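Local coordinates for protein polyguluronate lyase (Corynebacterium sp., PDB 1UAI) that probably cleaves the poly(alpha-L-guluronate) blocks of alginate as a lyase with a jelly-roll beta-sandwich fold, at residues S29-E32 / Q33-D37; F162-G166 / G167-V171. One frame throughout, in Å; residues are numbered along the deposited sequence.

The two contacts illustrate how a beta-sandwich handles a change of chain direction largely by local means. In interaction 1 a strand of one sheet gives way to a short 3-10 segment through a turn with a cis proline; in interaction 2 two neighbouring strands of the other, seven-stranded sheet are joined by a tight glycine turn. Their centres are 29 Å apart and their nearest atoms about 18 Å apart, so the two do not touch. They follow in series along the chain, within the same alginate lyase family region. Interaction 1 is a surface contact, whereas interaction 2 is partly buried and sends one row of side chains toward the opposing sheet.

Interaction 1: S29-E32 / Q33-D37; sequences SEIE and QPALD
The polar part of this contact is a single backbone hydrogen bond, from L36 N to E32 O at 3.0 Å. It closes a five-residue alpha-turn; it is bent at the hydrogen (144°), and the donor also lies above the carbonyl plane of E32, off the lone pairs. The Q33-P34 peptide inside the turn is cis, which lets the chain double back toward E32 O. Just beyond it, D37 N bonds to P34 O and carries the chain into a 3-10 segment.

The apolar contacts are made by one methyl. I31 CG2 lies 4.0 Å from L36 CB. It is also 4.3 Å from A35 CB. This branch gets there because it stands anti to the backbone N of I31, while CG1 lies on the N side (chi1 -62°).

Van der Waals contacts with polar backbone atoms complete the packing. The same I31 CG2 rests 3.7 Å from L36 N. L36 CB and A35 CB also come close to E32 O, at 3.6 and 3.7 Å. With L36 CG anti to the backbone N and chi2 near 56°, L36 CD2 lies 4.0 Å from I31 O.

Strand 27-31 pairs antiparallel with strand 16-20, and I31 and L36 both pack on V18 of that strand. The Q33 side chain donates NE2 to the carbonyl oxygen of L13, while I31 also touches F39 in the loop that leads toward strand 45-47.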
ATOM      1  N   SER A  29     -10.341  -4.307 -10.996  1.00  7.51           N
ATOM      2  CA  SER A  29      -9.870  -3.518 -12.124  1.00  7.10           C
ATOM      3  C   SER A  29      -8.491  -2.937 -11.862  1.00  6.45           C
ATOM      4  O   SER A  29      -8.170  -2.553 -10.737  1.00  6.57           O
ATOM      5  CB  SER A  29     -10.830  -2.364 -12.414  1.00  7.75           C
ATOM      6  OG  SER A  29     -12.104  -2.840 -12.801  1.00  8.38           O
ATOM      7  N   GLU A  30      -7.678  -2.878 -12.910  1.00  6.26           N
ATOM      8  CA  GLU A  30      -6.348  -2.296 -12.812  1.00  6.84           C
ATOM      9  C   GLU A  30      -6.191  -1.277 -13.931  1.00  6.76           C
ATOM     10  O   GLU A  30      -6.712  -1.466 -15.034  1.00  8.66           O
ATOM     11  CB  GLU A  30      -5.253  -3.356 -12.956  1.00  8.08           C
ATOM     12  CG  GLU A  30      -5.251  -4.427 -11.884  1.00  9.29           C
ATOM     13  CD  GLU A  30      -3.910  -5.130 -11.769  1.00 11.20           C
ATOM     14  OE1 GLU A  30      -3.250  -5.345 -12.811  1.00 11.00           O
ATOM     15  OE2 GLU A  30      -3.517  -5.475 -10.635  1.00 12.33           O
ATOM     16  N   ILE A  31      -5.491  -0.189 -13.637  1.00  5.58           N
ATOM     17  CA  ILE A  31      -5.239   0.843 -14.630  1.00  6.19           C
ATOM     18  C   ILE A  31      -3.734   1.047 -14.705  1.00  5.88           C
ATOM     19  O   ILE A  31      -3.075   1.282 -13.688  1.00  6.24           O
ATOM     20  CB  ILE A  31      -5.912   2.185 -14.266  1.00  7.52           C
ATOM     21  CG1 ILE A  31      -7.433   2.014 -14.211  1.00 10.88           C
ATOM     22  CG2 ILE A  31      -5.547   3.241 -15.304  1.00  7.51           C
ATOM     23  CD1 ILE A  31      -8.065   1.620 -15.532  1.00 13.87           C
ATOM     24  N   GLU A  32      -3.197   0.936 -15.915  1.00  6.11           N
ATOM     25  CA  GLU A  32      -1.768   1.096 -16.142  1.00  6.09           C
ATOM     26  C   GLU A  32      -1.511   2.367 -16.936  1.00  5.05           C
ATOM     27  O   GLU A  32      -2.445   3.016 -17.414  1.00  5.54           O
ATOM     28  CB  GLU A  32      -1.227  -0.097 -16.938  1.00  7.40           C
ATOM     29  CG  GLU A  32      -1.629  -1.451 -16.383  1.00 10.66           C
ATOM     30  CD  GLU A  32      -1.146  -2.611 -17.240  1.00 13.44           C
ATOM     31  OE1 GLU A  32      -1.157  -2.489 -18.485  1.00 14.95           O
ATOM     32  OE2 GLU A  32      -0.770  -3.655 -16.668  1.00 15.90           O
ATOM     33  N   GLN A  33      -0.238   2.723 -17.062  1.00  5.76           N
ATOM     34  CA  GLN A  33       0.155   3.885 -17.846  1.00  5.84           C
ATOM     35  C   GLN A  33      -0.061   3.498 -19.309  1.00  5.79           C
ATOM     36  O   GLN A  33       0.016   2.320 -19.657  1.00  6.13           O
ATOM     37  CB  GLN A  33       1.634   4.210 -17.620  1.00  6.73           C
ATOM     38  CG  GLN A  33       1.955   4.808 -16.260  1.00  6.35           C
ATOM     39  CD  GLN A  33       1.350   6.185 -16.073  1.00  7.00           C
ATOM     40  OE1 GLN A  33       0.908   6.818 -17.034  1.00  7.05           O
ATOM     41  NE2 GLN A  33       1.342   6.664 -14.835  1.00  7.05           N
ATOM     42  N   PRO A  34      -0.313   4.482 -20.184  1.00  5.91           N
ATOM     43  CA  PRO A  34      -0.400   5.913 -19.882  1.00  6.16           C
ATOM     44  C   PRO A  34      -1.772   6.401 -19.417  1.00  5.61           C
ATOM     45  O   PRO A  34      -1.910   7.555 -19.023  1.00  6.08           O
ATOM     46  CB  PRO A  34       0.018   6.558 -21.196  1.00  7.11           C
ATOM     47  CG  PRO A  34      -0.600   5.643 -22.196  1.00  8.23           C
ATOM     48  CD  PRO A  34      -0.298   4.259 -21.644  1.00  7.44           C
ATOM     49  N   ALA A  35      -2.787   5.543 -19.469  1.00  5.51           N
ATOM     50  CA  ALA A  35      -4.123   5.954 -19.039  1.00  4.60           C
ATOM     51  C   ALA A  35      -4.127   6.408 -17.580  1.00  4.77           C
ATOM     52  O   ALA A  35      -4.893   7.294 -17.200  1.00  5.14           O
ATOM     53  CB  ALA A  35      -5.114   4.814 -19.230  1.00  6.89           C
ATOM     54  N   LEU A  36      -3.269   5.799 -16.768  1.00  4.98           N
ATOM     55  CA  LEU A  36      -3.192   6.139 -15.355  1.00  4.54           C
ATOM     56  C   LEU A  36      -2.885   7.620 -15.130  1.00  4.73           C
ATOM     57  O   LEU A  36      -3.309   8.197 -14.126  1.00  5.34           O
ATOM     58  CB  LEU A  36      -2.131   5.275 -14.662  1.00  5.47           C
ATOM     59  CG  LEU A  36      -1.929   5.480 -13.155  1.00  5.78           C
ATOM     60  CD1 LEU A  36      -3.250   5.293 -12.417  1.00  6.84           C
ATOM     61  CD2 LEU A  36      -0.886   4.496 -12.646  1.00  6.73           C
ATOM     62  N   ASP A  37      -2.172   8.236 -16.070  1.00  5.25           N
ATOM     63  CA  ASP A  37      -1.808   9.645 -15.946  1.00  5.72           C
ATOM     64  C   ASP A  37      -3.011  10.575 -15.812  1.00  6.36           C
ATOM     65  O   ASP A  37      -2.903  11.651 -15.223  1.00  6.73           O
ATOM     66  CB  ASP A  37      -0.950  10.077 -17.138  1.00  7.02           C
ATOM     67  CG  ASP A  37      -0.335  11.451 -16.941  1.00  7.79           C
ATOM     68  OD1 ASP A  37       0.371  11.647 -15.930  1.00  8.72           O
ATOM     69  OD2 ASP A  37      -0.558  12.333 -17.796  1.00 10.54           O
TER

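Interaction 2: F162-G166 / G167-V171; sequences FVVSG and GKIKV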
ATOM      1  N   PHE A 162      11.770   1.660   3.369  1.00  4.89           N
ATOM      2  CA  PHE A 162      12.282   0.303   3.231  1.00  4.47           C
ATOM      3  C   PHE A 162      13.605   0.452   2.487  1.00  4.85           C
ATOM      4  O   PHE A 162      13.666   1.152   1.474  1.00  5.36           O
ATOM      5  CB  PHE A 162      11.405  -0.566   2.325  1.00  5.16           C
ATOM      6  CG  PHE A 162      10.088  -0.978   2.911  1.00  4.98           C
ATOM      7  CD1 PHE A 162      10.019  -1.863   3.982  1.00  5.89           C
ATOM      8  CD2 PHE A 162       8.905  -0.560   2.312  1.00  5.42           C
ATOM      9  CE1 PHE A 162       8.787  -2.332   4.440  1.00  6.37           C
ATOM     10  CE2 PHE A 162       7.671  -1.021   2.761  1.00  6.01           C
ATOM     11  CZ  PHE A 162       7.611  -1.909   3.826  1.00  6.72           C
ATOM     12  N   VAL A 163      14.656  -0.190   2.982  1.00  4.89           N
ATOM     13  CA  VAL A 163      15.941  -0.183   2.290  1.00  5.95           C
ATOM     14  C   VAL A 163      16.364  -1.644   2.242  1.00  5.14           C
ATOM     15  O   VAL A 163      16.558  -2.274   3.282  1.00  5.89           O
ATOM     16  CB  VAL A 163      17.030   0.630   3.025  1.00  6.03           C
ATOM     17  CG1 VAL A 163      18.344   0.543   2.254  1.00  7.75           C
ATOM     18  CG2 VAL A 163      16.608   2.081   3.153  1.00  6.95           C
ATOM     19  N   VAL A 164      16.472  -2.184   1.034  1.00  5.32           N
ATOM     20  CA  VAL A 164      16.861  -3.576   0.858  1.00  5.68           C
ATOM     21  C   VAL A 164      18.218  -3.668   0.180  1.00  5.25           C
ATOM     22  O   VAL A 164      18.433  -3.088  -0.886  1.00  5.90           O
ATOM     23  CB  VAL A 164      15.834  -4.348  -0.003  1.00  5.64           C
ATOM     24  CG1 VAL A 164      16.169  -5.835   0.005  1.00  6.45           C
ATOM     25  CG2 VAL A 164      14.427  -4.109   0.514  1.00  6.04           C
ATOM     26  N   SER A 165      19.134  -4.391   0.815  1.00  6.10           N
ATOM     27  CA  SER A 165      20.474  -4.585   0.278  1.00  6.49           C
ATOM     28  C   SER A 165      21.190  -5.655   1.093  1.00  6.93           C
ATOM     29  O   SER A 165      20.896  -5.841   2.272  1.00  6.99           O
ATOM     30  CB  SER A 165      21.270  -3.276   0.326  1.00  8.60           C
ATOM     31  OG  SER A 165      21.478  -2.849   1.660  1.00 11.41           O
ATOM     32  N   GLY A 166      22.113  -6.365   0.454  1.00  7.51           N
ATOM     33  CA  GLY A 166      22.874  -7.395   1.142  1.00  8.39           C
ATOM     34  C   GLY A 166      22.070  -8.471   1.851  1.00  8.31           C
ATOM     35  O   GLY A 166      22.501  -8.990   2.882  1.00  8.97           O
ATOM     36  N   GLY A 167      20.910  -8.811   1.301  1.00  7.97           N
ATOM     37  CA  GLY A 167      20.075  -9.839   1.899  1.00  8.23           C
ATOM     38  C   GLY A 167      19.390  -9.411   3.182  1.00  7.67           C
ATOM     39  O   GLY A 167      18.985 -10.252   3.987  1.00  8.60           O
ATOM     40  N   LYS A 168      19.255  -8.104   3.374  1.00  7.42           N
ATOM     41  CA  LYS A 168      18.616  -7.570   4.570  1.00  7.97           C
ATOM     42  C   LYS A 168      17.651  -6.448   4.220  1.00  7.04           C
ATOM     43  O   LYS A 168      17.901  -5.663   3.308  1.00  8.37           O
ATOM     44  CB  LYS A 168      19.670  -7.017   5.536  1.00 10.78           C
ATOM     45  CG  LYS A 168      20.706  -8.024   6.006  1.00 15.36           C
ATOM     46  CD  LYS A 168      20.098  -9.058   6.934  1.00 18.63           C
ATOM     47  CE  LYS A 168      21.167  -9.983   7.493  1.00 21.10           C
ATOM     48  NZ  LYS A 168      20.611 -10.978   8.448  1.00 22.83           N
ATOM     49  N   ILE A 169      16.547  -6.379   4.957  1.00  6.18           N
ATOM     50  CA  ILE A 169      15.559  -5.329   4.763  1.00  6.13           C
ATOM     51  C   ILE A 169      15.549  -4.474   6.029  1.00  5.91           C
ATOM     52  O   ILE A 169      15.267  -4.975   7.116  1.00  7.58           O
ATOM     53  CB  ILE A 169      14.135  -5.898   4.566  1.00  6.45           C
ATOM     54  CG1 ILE A 169      14.092  -6.825   3.348  1.00  6.62           C
ATOM     55  CG2 ILE A 169      13.143  -4.748   4.405  1.00  6.29           C
ATOM     56  CD1 ILE A 169      12.766  -7.557   3.187  1.00  6.74           C
ATOM     57  N   LYS A 170      15.882  -3.197   5.886  1.00  5.17           N
ATOM     58  CA  LYS A 170      15.873  -2.265   7.008  1.00  5.71           C
ATOM     59  C   LYS A 170      14.583  -1.464   6.870  1.00  5.08           C
ATOM     60  O   LYS A 170      14.325  -0.891   5.811  1.00  5.31           O
ATOM     61  CB  LYS A 170      17.073  -1.321   6.928  1.00  7.70           C
ATOM     62  CG  LYS A 170      18.427  -1.999   7.022  1.00 13.69           C
ATOM     63  CD  LYS A 170      18.713  -2.472   8.432  1.00 17.88           C
ATOM     64  CE  LYS A 170      20.149  -2.950   8.570  1.00 18.12           C
ATOM     65  NZ  LYS A 170      20.482  -3.261   9.988  1.00 16.79           N
ATOM     66  N   VAL A 171      13.779  -1.426   7.928  1.00  4.72           N
ATOM     67  CA  VAL A 171      12.509  -0.706   7.894  1.00  5.23           C
ATOM     68  C   VAL A 171      12.527   0.437   8.903  1.00  5.01           C
ATOM     69  O   VAL A 171      12.796   0.225  10.086  1.00  5.60           O
ATOM     70  CB  VAL A 171      11.330  -1.652   8.204  1.00  5.05           C
ATOM     71  CG1 VAL A 171      10.016  -0.961   7.886  1.00  6.31           C
ATOM     72  CG2 VAL A 171      11.470  -2.938   7.401  1.00  6.16           C
TER
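A tight beta hairpin turns at G166 and G167, the two corner residues of a type I' turn from S165 to K168, and pairs the end of strand 158-165 with the start of strand 168-173. Both glycines have positive phi, which suits this type of turn. S165 and K168 exchange two backbone bonds: S165 N to K168 O is nearly straight, and K168 N meets S165 O at 3.0 Å. V163 and K170 form the next hydrogen-bonded pair, with K170 N to V163 O 2.8 Å at 177°.

The non-hydrogen-bonded pairs put their side chains on one face. V164 and I169 run side by side, V164 CG2 being 3.9 Å from I169 CG1. V171 brings CG2 to the edge of the F162 ring, 3.9 Å from F162 CD1. This face packs on strands 112-119 and 124-131 of the opposing sheet, where F162 meets F128 edge-to-face. On the other face K168 and K170, both bent at chi2, carry NZ to S182 OG and T180 OG1 respectively. Such an arrangement is the classic two-residue type I' hairpin, here one of the strand connections of a jelly-roll sandwich.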